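Local coordinates for protein glutamate--tRNA ligase (Elizabethkingia anophelis, PDB 6B1Z) that probably attaches glutamate to its cognate tRNA in an ATP-dependent reaction, as a class I glutamyl-tRNA synthetase, at residues R13-P18 / M221-V226; L48-T53 / E79-G84; P369-V374 / K402-D407; E416-K421 / N504-T509. One frame throughout, in Å; residues are numbered along the deposited sequence.

Contact 1: R13-P18 / M221-V226; sequences RVRFAP and MKITHV. With FMT (formic acid), chain C.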
# COMPACT_ATOMS: atom_id res chain seq x y z
N ARG A 13 -20.58 5.99 9.64
CA ARG A 13 -19.35 6.67 10.01
C ARG A 13 -18.27 5.63 10.25
O ARG A 13 -18.45 4.74 11.10
CB ARG A 13 -19.56 7.54 11.26
CG ARG A 13 -20.49 8.72 11.01
CD ARG A 13 -20.79 9.53 12.26
NE ARG A 13 -19.59 9.99 12.95
CZ ARG A 13 -18.82 11.01 12.56
NH1 ARG A 13 -19.09 11.70 11.44
NH2 ARG A 13 -17.76 11.33 13.28
N VAL A 14 -17.18 5.71 9.50
CA VAL A 14 -16.06 4.79 9.60
C VAL A 14 -14.81 5.60 9.94
O VAL A 14 -14.75 6.80 9.72
CB VAL A 14 -15.83 3.99 8.30
CG1 VAL A 14 -17.07 3.15 7.97
CG2 VAL A 14 -15.48 4.94 7.14
N ARG A 15 -13.79 4.92 10.47
CA ARG A 15 -12.55 5.62 10.76
C ARG A 15 -11.33 4.77 10.42
O ARG A 15 -11.29 3.56 10.69
CB ARG A 15 -12.47 6.10 12.23
CG ARG A 15 -12.04 5.04 13.27
CD ARG A 15 -12.99 3.84 13.34
NE ARG A 15 -12.68 3.00 14.50
CZ ARG A 15 -11.76 2.05 14.54
NH1 ARG A 15 -11.03 1.77 13.46
NH2 ARG A 15 -11.56 1.36 15.67
N PHE A 16 -10.34 5.42 9.83
CA PHE A 16 -9.01 4.85 9.66
C PHE A 16 -8.20 5.30 10.86
O PHE A 16 -8.12 6.51 11.13
CB PHE A 16 -8.42 5.34 8.34
CG PHE A 16 -7.09 4.73 7.99
CD1 PHE A 16 -6.90 3.36 8.05
CD2 PHE A 16 -6.03 5.54 7.56
CE1 PHE A 16 -5.69 2.80 7.72
CE2 PHE A 16 -4.81 4.97 7.23
CZ PHE A 16 -4.64 3.61 7.31
N ALA A 17 -7.64 4.34 11.60
CA ALA A 17 -6.98 4.61 12.87
C ALA A 17 -5.56 4.05 12.83
O ALA A 17 -5.24 3.09 13.54
CB ALA A 17 -7.77 4.02 14.03
N PRO A 18 -4.70 4.64 12.00
CA PRO A 18 -3.27 4.31 12.04
C PRO A 18 -2.58 4.97 13.22
O PRO A 18 -2.95 6.06 13.68
CB PRO A 18 -2.76 4.89 10.72
CG PRO A 18 -3.57 6.13 10.55
CD PRO A 18 -4.97 5.75 11.07
N MET A 221 -17.15 9.32 18.85
CA MET A 221 -17.19 9.80 17.47
C MET A 221 -18.33 9.17 16.68
O MET A 221 -18.41 9.39 15.46
CB MET A 221 -15.85 9.55 16.78
CG MET A 221 -14.69 10.26 17.45
SD MET A 221 -13.14 10.05 16.57
CE MET A 221 -12.10 11.20 17.50
N LYS A 222 -19.21 8.41 17.35
CA LYS A 222 -20.42 7.86 16.74
C LYS A 222 -20.08 6.99 15.53
O LYS A 222 -20.77 7.01 14.51
CB LYS A 222 -21.42 8.96 16.39
CG LYS A 222 -21.82 9.80 17.64
CD LYS A 222 -23.12 10.55 17.44
CE LYS A 222 -23.39 11.49 18.61
NZ LYS A 222 -23.46 10.77 19.92
N ILE A 223 -19.01 6.21 15.66
CA ILE A 223 -18.61 5.25 14.63
C ILE A 223 -19.65 4.14 14.54
O ILE A 223 -20.08 3.58 15.57
CB ILE A 223 -17.22 4.70 14.93
CG1 ILE A 223 -16.18 5.83 14.93
CG2 ILE A 223 -16.83 3.59 13.93
CD1 ILE A 223 -16.14 6.65 13.64
N THR A 224 -20.05 3.79 13.32
CA THR A 224 -21.03 2.73 13.11
C THR A 224 -20.41 1.41 12.65
O THR A 224 -20.98 0.35 12.93
CB THR A 224 -22.07 3.17 12.07
OG1 THR A 224 -21.44 3.41 10.81
CG2 THR A 224 -22.80 4.43 12.52
N HIS A 225 -19.29 1.46 11.93
CA HIS A 225 -18.68 0.26 11.36
C HIS A 225 -17.18 0.36 11.55
O HIS A 225 -16.55 1.32 11.06
CB HIS A 225 -19.01 0.12 9.87
CG HIS A 225 -20.46 -0.09 9.58
ND1 HIS A 225 -21.38 0.92 9.64
CD2 HIS A 225 -21.14 -1.20 9.21
CE1 HIS A 225 -22.58 0.45 9.33
NE2 HIS A 225 -22.45 -0.84 9.05
N VAL A 226 -16.61 -0.62 12.24
CA VAL A 226 -15.17 -0.71 12.47
C VAL A 226 -14.63 -1.72 11.47
O VAL A 226 -14.89 -2.92 11.59
CB VAL A 226 -14.86 -1.12 13.91
CG1 VAL A 226 -13.38 -1.43 14.09
CG2 VAL A 226 -15.30 -0.03 14.87
C FMT C . -8.79 -0.59 15.21
O1 FMT C . -9.01 -0.24 14.05
O2 FMT C . -9.68 -0.79 16.06
O HOH W 1 -13.91 1.85 10.30

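Contact 2: L48-T53 / E79-G84; sequences LRIEDT and ESPKHG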
# COMPACT_ATOMS: atom_id res chain seq x y z
N LEU A 48 -10.28 10.23 10.01
CA LEU A 48 -8.91 9.82 10.32
C LEU A 48 -8.64 10.16 11.78
O LEU A 48 -8.73 11.33 12.18
CB LEU A 48 -7.89 10.54 9.42
CG LEU A 48 -6.42 10.28 9.78
CD1 LEU A 48 -6.02 8.82 9.54
CD2 LEU A 48 -5.54 11.21 8.94
N ARG A 49 -8.34 9.14 12.58
CA ARG A 49 -7.99 9.31 13.99
C ARG A 49 -6.57 8.82 14.19
O ARG A 49 -6.25 7.66 13.87
CB ARG A 49 -8.98 8.57 14.90
CG ARG A 49 -8.75 8.87 16.38
CD ARG A 49 -9.84 8.30 17.28
NE ARG A 49 -9.80 6.83 17.31
CZ ARG A 49 -10.85 6.04 17.12
NH1 ARG A 49 -12.06 6.54 16.88
NH2 ARG A 49 -10.70 4.73 17.19
N ILE A 50 -5.71 9.69 14.69
CA ILE A 50 -4.30 9.37 14.88
C ILE A 50 -4.12 8.69 16.23
O ILE A 50 -4.49 9.24 17.28
CB ILE A 50 -3.43 10.63 14.75
CG1 ILE A 50 -3.54 11.20 13.33
CG2 ILE A 50 -1.97 10.31 15.12
CD1 ILE A 50 -3.14 10.25 12.21
N GLU A 51 -3.57 7.49 16.20
CA GLU A 51 -3.44 6.66 17.39
C GLU A 51 -2.05 6.86 17.99
O GLU A 51 -1.17 6.01 17.88
CB GLU A 51 -3.68 5.21 17.02
CG GLU A 51 -4.92 5.03 16.20
CD GLU A 51 -6.14 4.87 17.06
OE1 GLU A 51 -6.14 3.89 17.84
OE2 GLU A 51 -7.05 5.73 16.98
N ASP A 52 -1.87 8.02 18.61
CA ASP A 52 -0.55 8.43 19.08
C ASP A 52 -0.43 8.42 20.60
O ASP A 52 0.31 9.23 21.16
CB ASP A 52 -0.18 9.82 18.53
CG ASP A 52 -1.13 10.92 19.00
OD1 ASP A 52 -2.27 10.60 19.40
OD2 ASP A 52 -0.73 12.10 18.96
N THR A 53 -1.10 7.49 21.29
CA THR A 53 -0.90 7.40 22.73
C THR A 53 0.34 6.62 23.14
O THR A 53 0.79 6.75 24.28
CB THR A 53 -2.11 6.78 23.44
OG1 THR A 53 -2.40 5.49 22.87
CG2 THR A 53 -3.33 7.68 23.33
N GLU A 79 -13.06 14.15 8.34
CA GLU A 79 -12.71 14.62 9.68
C GLU A 79 -11.31 14.10 9.98
O GLU A 79 -11.02 12.94 9.69
CB GLU A 79 -13.71 14.11 10.73
CG GLU A 79 -15.14 14.56 10.44
CD GLU A 79 -16.19 13.91 11.32
OE1 GLU A 79 -15.88 13.48 12.46
OE2 GLU A 79 -17.36 13.85 10.86
N SER A 80 -10.44 14.97 10.50
CA SER A 80 -9.03 14.63 10.71
C SER A 80 -8.36 15.75 11.49
O SER A 80 -8.95 16.83 11.66
CB SER A 80 -8.32 14.44 9.36
OG SER A 80 -8.24 15.68 8.68
N PRO A 81 -7.12 15.57 11.96
CA PRO A 81 -6.42 16.72 12.55
C PRO A 81 -6.25 17.87 11.58
O PRO A 81 -6.34 19.04 11.98
CB PRO A 81 -5.07 16.12 12.98
CG PRO A 81 -5.35 14.67 13.19
CD PRO A 81 -6.38 14.30 12.15
N LYS A 82 -6.03 17.58 10.29
CA LYS A 82 -5.81 18.66 9.32
C LYS A 82 -7.12 19.38 9.00
O LYS A 82 -7.12 20.61 8.82
CB LYS A 82 -5.19 18.08 8.04
CG LYS A 82 -4.85 19.08 6.95
CD LYS A 82 -4.03 18.39 5.87
CE LYS A 82 -3.54 19.36 4.80
NZ LYS A 82 -2.60 18.69 3.86
N HIS A 83 -8.22 18.65 8.91
CA HIS A 83 -9.48 19.25 8.50
C HIS A 83 -10.36 19.67 9.67
O HIS A 83 -11.30 20.45 9.47
CB HIS A 83 -10.27 18.27 7.61
CG HIS A 83 -11.35 18.93 6.82
ND1 HIS A 83 -12.69 18.72 7.06
CD2 HIS A 83 -11.29 19.83 5.80
CE1 HIS A 83 -13.41 19.44 6.22
NE2 HIS A 83 -12.58 20.12 5.44
N GLY A 84 -10.07 19.20 10.88
CA GLY A 84 -10.97 19.39 11.99
C GLY A 84 -12.20 18.49 11.87
O GLY A 84 -12.25 17.54 11.07

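Contact 3: P369-V374 / K402-D407; sequences PEFKKV and KDIYND. With EDO (1,2-ethanediol), chain X.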
# COMPACT_ATOMS: atom_id res chain seq x y z
N PRO A 369 5.42 15.02 -19.12
CA PRO A 369 6.21 15.60 -18.01
C PRO A 369 7.11 14.58 -17.33
O PRO A 369 8.29 14.87 -17.11
CB PRO A 369 5.13 16.15 -17.07
CG PRO A 369 3.93 16.37 -17.94
CD PRO A 369 3.97 15.28 -18.96
N GLU A 370 6.59 13.39 -17.00
CA GLU A 370 7.45 12.39 -16.38
C GLU A 370 8.50 11.89 -17.36
O GLU A 370 9.65 11.66 -16.98
CB GLU A 370 6.62 11.23 -15.83
CG GLU A 370 7.45 10.18 -15.08
CD GLU A 370 8.13 10.73 -13.81
OE1 GLU A 370 7.66 11.75 -13.25
OE2 GLU A 370 9.15 10.15 -13.39
N PHE A 371 8.14 11.74 -18.64
CA PHE A 371 9.12 11.30 -19.62
C PHE A 371 10.27 12.30 -19.73
O PHE A 371 11.44 11.90 -19.79
CB PHE A 371 8.46 11.08 -20.98
CG PHE A 371 9.39 10.56 -22.03
CD1 PHE A 371 10.07 9.36 -21.84
CD2 PHE A 371 9.55 11.23 -23.23
CE1 PHE A 371 10.93 8.87 -22.83
CE2 PHE A 371 10.40 10.74 -24.22
CZ PHE A 371 11.09 9.55 -24.02
N LYS A 372 9.96 13.60 -19.76
CA LYS A 372 11.01 14.60 -19.83
C LYS A 372 11.89 14.58 -18.59
O LYS A 372 13.09 14.88 -18.68
CB LYS A 372 10.40 15.99 -20.03
CG LYS A 372 9.85 16.20 -21.45
CD LYS A 372 9.23 17.58 -21.62
CE LYS A 372 10.30 18.66 -21.52
NZ LYS A 372 9.80 19.98 -22.04
N LYS A 373 11.31 14.26 -17.44
CA LYS A 373 12.09 14.12 -16.21
C LYS A 373 13.07 12.95 -16.33
O LYS A 373 14.25 13.08 -15.98
CB LYS A 373 11.14 13.93 -15.03
CG LYS A 373 11.77 13.88 -13.65
CD LYS A 373 10.66 13.93 -12.59
CE LYS A 373 11.22 13.91 -11.18
NZ LYS A 373 11.90 12.63 -10.87
N VAL A 374 12.61 11.82 -16.87
CA VAL A 374 13.52 10.69 -17.07
C VAL A 374 14.64 11.06 -18.04
O VAL A 374 15.82 10.76 -17.80
CB VAL A 374 12.74 9.45 -17.54
CG1 VAL A 374 13.70 8.30 -17.87
CG2 VAL A 374 11.75 9.00 -16.48
N LYS A 402 9.37 5.25 -17.41
CA LYS A 402 10.82 5.18 -17.61
C LYS A 402 11.21 4.15 -18.66
O LYS A 402 12.27 4.27 -19.29
CB LYS A 402 11.53 4.88 -16.29
CG LYS A 402 11.39 3.43 -15.80
CD LYS A 402 12.01 3.22 -14.43
CE LYS A 402 11.27 2.11 -13.67
NZ LYS A 402 11.39 2.21 -12.18
N ASP A 403 10.37 3.12 -18.88
CA ASP A 403 10.65 2.10 -19.89
C ASP A 403 10.74 2.71 -21.28
O ASP A 403 11.45 2.18 -22.15
CB ASP A 403 9.56 1.02 -19.93
CG ASP A 403 9.40 0.26 -18.63
OD1 ASP A 403 10.27 0.35 -17.74
OD2 ASP A 403 8.37 -0.45 -18.54
N ILE A 404 10.00 3.80 -21.52
CA ILE A 404 10.02 4.43 -22.84
C ILE A 404 11.42 4.94 -23.18
O ILE A 404 11.83 4.90 -24.35
CB ILE A 404 8.97 5.57 -22.87
CG1 ILE A 404 7.57 4.99 -22.65
CG2 ILE A 404 9.02 6.32 -24.22
CD1 ILE A 404 6.49 6.06 -22.51
N TYR A 405 12.18 5.39 -22.19
CA TYR A 405 13.59 5.70 -22.43
C TYR A 405 14.46 4.45 -22.36
O TYR A 405 15.26 4.18 -23.27
CB TYR A 405 14.10 6.73 -21.43
CG TYR A 405 15.60 6.92 -21.57
CD1 TYR A 405 16.13 7.61 -22.66
CD2 TYR A 405 16.49 6.38 -20.65
CE1 TYR A 405 17.50 7.76 -22.81
CE2 TYR A 405 17.86 6.52 -20.79
CZ TYR A 405 18.35 7.21 -21.88
OH TYR A 405 19.71 7.36 -22.03
N ASN A 406 14.34 3.68 -21.29
CA ASN A 406 15.31 2.61 -21.06
C ASN A 406 15.27 1.56 -22.16
O ASN A 406 16.30 0.96 -22.47
CB ASN A 406 15.07 1.97 -19.70
CG ASN A 406 15.50 2.86 -18.56
OD1 ASN A 406 16.49 3.59 -18.67
ND2 ASN A 406 14.77 2.81 -17.46
N ASP A 407 14.09 1.33 -22.74
CA ASP A 407 13.94 0.40 -23.85
C ASP A 407 13.97 1.08 -25.20
O ASP A 407 13.77 0.42 -26.22
CB ASP A 407 12.65 -0.41 -23.70
CG ASP A 407 12.63 -1.26 -22.44
OD1 ASP A 407 13.71 -1.56 -21.87
OD2 ASP A 407 11.51 -1.61 -21.99
C1 EDO X . 11.73 -3.15 -19.00
O1 EDO X . 11.66 -3.68 -20.33
C2 EDO X . 13.18 -2.91 -18.58
O2 EDO X . 13.69 -1.69 -19.16

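Contact 4: E416-K421 / N504-T509; sequences ESFDEK and NKAIET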
# COMPACT_ATOMS: atom_id res chain seq x y z
N GLU A 416 27.12 1.28 -30.76
CA GLU A 416 28.58 1.21 -30.83
C GLU A 416 29.06 -0.14 -31.33
O GLU A 416 30.07 -0.21 -32.05
CB GLU A 416 29.17 1.52 -29.45
CG GLU A 416 28.92 2.95 -29.00
CD GLU A 416 29.23 3.17 -27.53
OE1 GLU A 416 29.70 2.21 -26.87
OE2 GLU A 416 29.00 4.29 -27.04
N SER A 417 28.36 -1.21 -30.98
CA SER A 417 28.63 -2.56 -31.46
C SER A 417 27.39 -3.11 -32.15
O SER A 417 26.38 -2.42 -32.31
CB SER A 417 29.07 -3.48 -30.32
OG SER A 417 28.11 -3.49 -29.28
N PHE A 418 27.47 -4.38 -32.56
CA PHE A 418 26.34 -5.05 -33.18
C PHE A 418 26.28 -6.49 -32.69
O PHE A 418 27.30 -7.19 -32.71
CB PHE A 418 26.44 -5.03 -34.71
CG PHE A 418 26.51 -3.65 -35.30
CD1 PHE A 418 25.36 -2.90 -35.49
CD2 PHE A 418 27.73 -3.10 -35.66
CE1 PHE A 418 25.42 -1.63 -36.04
CE2 PHE A 418 27.80 -1.83 -36.21
CZ PHE A 418 26.65 -1.09 -36.40
N ASP A 419 25.10 -6.91 -32.22
CA ASP A 419 24.89 -8.28 -31.79
C ASP A 419 25.31 -9.26 -32.87
O ASP A 419 24.90 -9.14 -34.03
CB ASP A 419 23.41 -8.48 -31.44
CG ASP A 419 23.09 -9.90 -31.02
OD1 ASP A 419 23.21 -10.20 -29.81
OD2 ASP A 419 22.73 -10.71 -31.90
N GLU A 420 26.14 -10.24 -32.49
CA GLU A 420 26.69 -11.18 -33.46
C GLU A 420 25.60 -12.06 -34.05
O GLU A 420 25.54 -12.25 -35.28
CB GLU A 420 27.78 -12.03 -32.82
N LYS A 421 24.73 -12.62 -33.20
CA LYS A 421 23.64 -13.46 -33.69
C LYS A 421 22.77 -12.71 -34.70
O LYS A 421 22.47 -13.23 -35.78
CB LYS A 421 22.80 -13.96 -32.52
N ASN A 504 26.16 4.00 -42.57
CA ASN A 504 27.56 3.99 -43.00
C ASN A 504 28.45 3.38 -41.93
O ASN A 504 29.43 2.68 -42.25
CB ASN A 504 28.02 5.41 -43.34
CG ASN A 504 27.39 5.93 -44.62
OD1 ASN A 504 27.18 5.19 -45.57
ND2 ASN A 504 27.09 7.23 -44.64
N LYS A 505 28.14 3.62 -40.66
CA LYS A 505 28.89 3.00 -39.57
C LYS A 505 28.73 1.48 -39.61
O LYS A 505 29.71 0.75 -39.40
CB LYS A 505 28.42 3.57 -38.23
CG LYS A 505 28.57 2.65 -37.03
CD LYS A 505 30.00 2.61 -36.50
CE LYS A 505 30.06 1.81 -35.21
NZ LYS A 505 31.43 1.77 -34.64
N ALA A 506 27.52 1.00 -39.89
CA ALA A 506 27.31 -0.44 -39.98
C ALA A 506 27.97 -1.03 -41.22
O ALA A 506 28.48 -2.15 -41.19
CB ALA A 506 25.81 -0.76 -39.97
N ILE A 507 27.95 -0.29 -42.34
CA ILE A 507 28.64 -0.73 -43.55
C ILE A 507 30.13 -0.87 -43.28
O ILE A 507 30.76 -1.87 -43.65
CB ILE A 507 28.36 0.23 -44.72
CG1 ILE A 507 26.93 0.08 -45.22
CG2 ILE A 507 29.35 -0.02 -45.86
CD1 ILE A 507 26.57 1.06 -46.32
N GLU A 508 30.72 0.14 -42.64
CA GLU A 508 32.14 0.09 -42.28
C GLU A 508 32.44 -0.99 -41.25
O GLU A 508 33.62 -1.29 -41.02
CB GLU A 508 32.60 1.45 -41.76
N THR A 509 31.42 -1.58 -40.64
CA THR A 509 31.61 -2.66 -39.68
C THR A 509 31.04 -3.96 -40.23
O THR A 509 31.70 -5.00 -40.20
CB THR A 509 30.93 -2.34 -38.33
OG1 THR A 509 31.32 -1.03 -37.89
CG2 THR A 509 31.32 -3.36 -37.28

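Contact 1: R13-P18 / M221-V226
Arg13, on strand 13-16, grips the turn that leads into strand 225-229 by its backbone: its O accepts from Thr224 N at 2.9 Å and, more weakly, from His225 N, while its own N donates to Thr224 OG1 at 3.0 Å with an almost straight N-H...O angle of 169°. Thr224 OG1 is also hydrogen-bonded to His225 ND1, which it meets at the edge of the imidazole, in the ring plane. The Arg13 side chain bends at chi3 (54°), which turns NE toward the end of helix 210-220. There NE and NH2 clasp a single atom, Met221 O, side-on and close to the guanidinium plane, at 2.8 Å for NE. Met221 and Lys222 belong to the Schellman motif closing that helix, with Lys222 at positive phi. Ile223 packs on Arg15, its CG2 lying 3.9 Å from Arg15 CD and its CD1 near Arg15 CB. Val226 CG1 rests over one face of the Arg15 guanidinium, toward its rim. At the guanidinium edge, near its plane, Arg15 donates from NH1 to O1 and from NH2 to O2 of a formic acid, each 2.9 Å, and NE pairs with Asp218; Arg228 also binds the formic acid. Though this molecule probably comes from the crystallisation liquor, its place between two arginines is consistent with the glutamate pocket of this family. A water links Arg15 N to His225 O. Strand 45-48 lies alongside 13-16 as its parallel partner, helix 26-41 packs on Val14 and Phe16, and strand 252-256 touches His225 and Val226.

Contact 2: L48-T53 / E79-G84
Leu48 and Ile50 meet Ser80 and Pro81 in a small, buried contact within the Rossmann-type catalytic domain, which sets the end of strand 45-48 and the loop after it against the loop 79-84 that follows helix 62-73. One backbone bond crosses it: Leu48 N donates to Glu79 O at 2.8 Å, with an N-H...O angle of 174°. The side-chain contacts are apolar. Leu48 CB faces Ser80 CB at 3.9 Å, and Ile50 CG1, anti to its carbonyl carbon (chi1 -63°), reaches the CG corner of the Pro81 ring at 3.9 Å. Helix 62-73 closes over the pair, with Met67 on Leu48 and Glu63 on both Ile50 and Pro81.

The loop 79-84 is braced by bonds of its own. Ser80 OG accepts from His83 N at 3.0 Å, an ST motif, and Ser80 N donates to Gly84 O. On the other loop Arg49 points away from the contact; its NE forms a salt bridge with Glu51 OE2, and its NH1 another with Asp218. Leu48 O is buried here without a polar partner: Ser80 CA lies 3.6 Å from it, and Pro81 CD 3.8 Å.

Contact 3: P369-V374 / K402-D407
Apolar packing between Phe371 and Val374 on one helix and Ile404 and Tyr405 on the other joins helix 364-377 to helix 401-406. The axes of the local segments approach to 9.1 Å and cross at -42°. Phe371 CG is anti to its backbone N (chi1 -177°), and from there the ring extends to the second helix, crossing Ile404 at about a right angle. Its CE1 atom does most of the touching: Ile404 CG2 comes to 3.5 Å at an oblique angle, while Tyr405 N, 3.8 Å away, lies at the ring edge and near its plane. Val374 divides its two methyls between neighbours. CG1 packs on Tyr405 CB at 3.9 Å, and CG2 lies 4.1 Å from Lys402 CA, where the CA atoms of the two helices are nearest.

Polar interactions lie at the margins and lead elsewhere. Tyr405 carries its hydroxyl away from the interface to His413. Asp403 OD2 accepts from the backbone N of Thr399 and of Phe400, just before its own helix. Asp407 takes both hydroxyls of a 1,2-ethanediol, probably from the crystallisation liquor, one on each carboxylate oxygen, with OD2 to O1 at 2.7 Å.

Ile390 and Ile391 of helix 384-394 add to the hydrophobic surroundings of Phe371, and Ile390 and Met394 to those of Ile404. Three helices sharing such a core are in keeping with the all-helical anticodon-binding region of bacterial glutamyl-tRNA synthetases.

Contact 4: E416-K421 / N504-T509
The Phe418 ring meets the C-terminal residues 505-509 chiefly with its far end, and no atom of 504-509 sits squarely over either of its faces. Lys505 CG lies near the ring plane at the edge, a loose 4.3 Å from Phe418 CZ. Ala506 CB and Thr509 CB both approach obliquely, from one side of the ring plane: the alanine methyl meets the CZ and CE1 rim, 3.7 Å from Phe418 CZ, and the threonine the CE2 and CD2 rim, with Thr509 CB 3.8 Å from Phe418 CE2. Thr509 CG2 adds a further contact, 3.9 Å from Phe418 CD2. CG of the phenylalanine is anti to its carbonyl carbon (chi1 -58°).

Thr509, the last residue modelled, is steadied by its own hydroxyl: OG1 donates to Lys505 O, one turn back, at 2.8 Å. This bond probably restrains the Thr509 rotamer whose CB and CG2 meet the ring. Lys505 NZ lies 3.5 Å from Glu416 O, a polar approach at the exposed margin.

This is plain surface packing within the anticodon-binding domain, joining the loop before helix 420-425 to the C-terminal helix. Asp419 is the N-cap of helix 420-425, its OD2 accepting from Ala422 N, and its backbone bonds to Gly480. Helix 467-479 touches both partners, through Leu476 on Phe418 and Ser477 on Ala506, while helix 433-442 packs against Ile507.

Overall arrangement
Contacts 1 and 2 belong to the catalytic domain and contacts 3 and 4 to the anticodon-binding region; measured between centres, contact 3 lies 38 to 41 Å from the first two and contact 4 lies 63 to 66 Å from them. Contacts 1 and 2 touch: Arg13 NH1 and Glu79 OE2 form a salt bridge, and strands 13-16 and 45-48 lie side by side. Both are buried, but contact 1 is rich in hydrogen bonds and lies beside a bound formic acid, consistent with the glutamate pocket, whereas contact 2 has one backbone bond and apolar packing. Contact 3 is a buried apolar helix pair. Contact 4, centred about 27 Å from it, is a surface contact in which a single aromatic ring does most of the work.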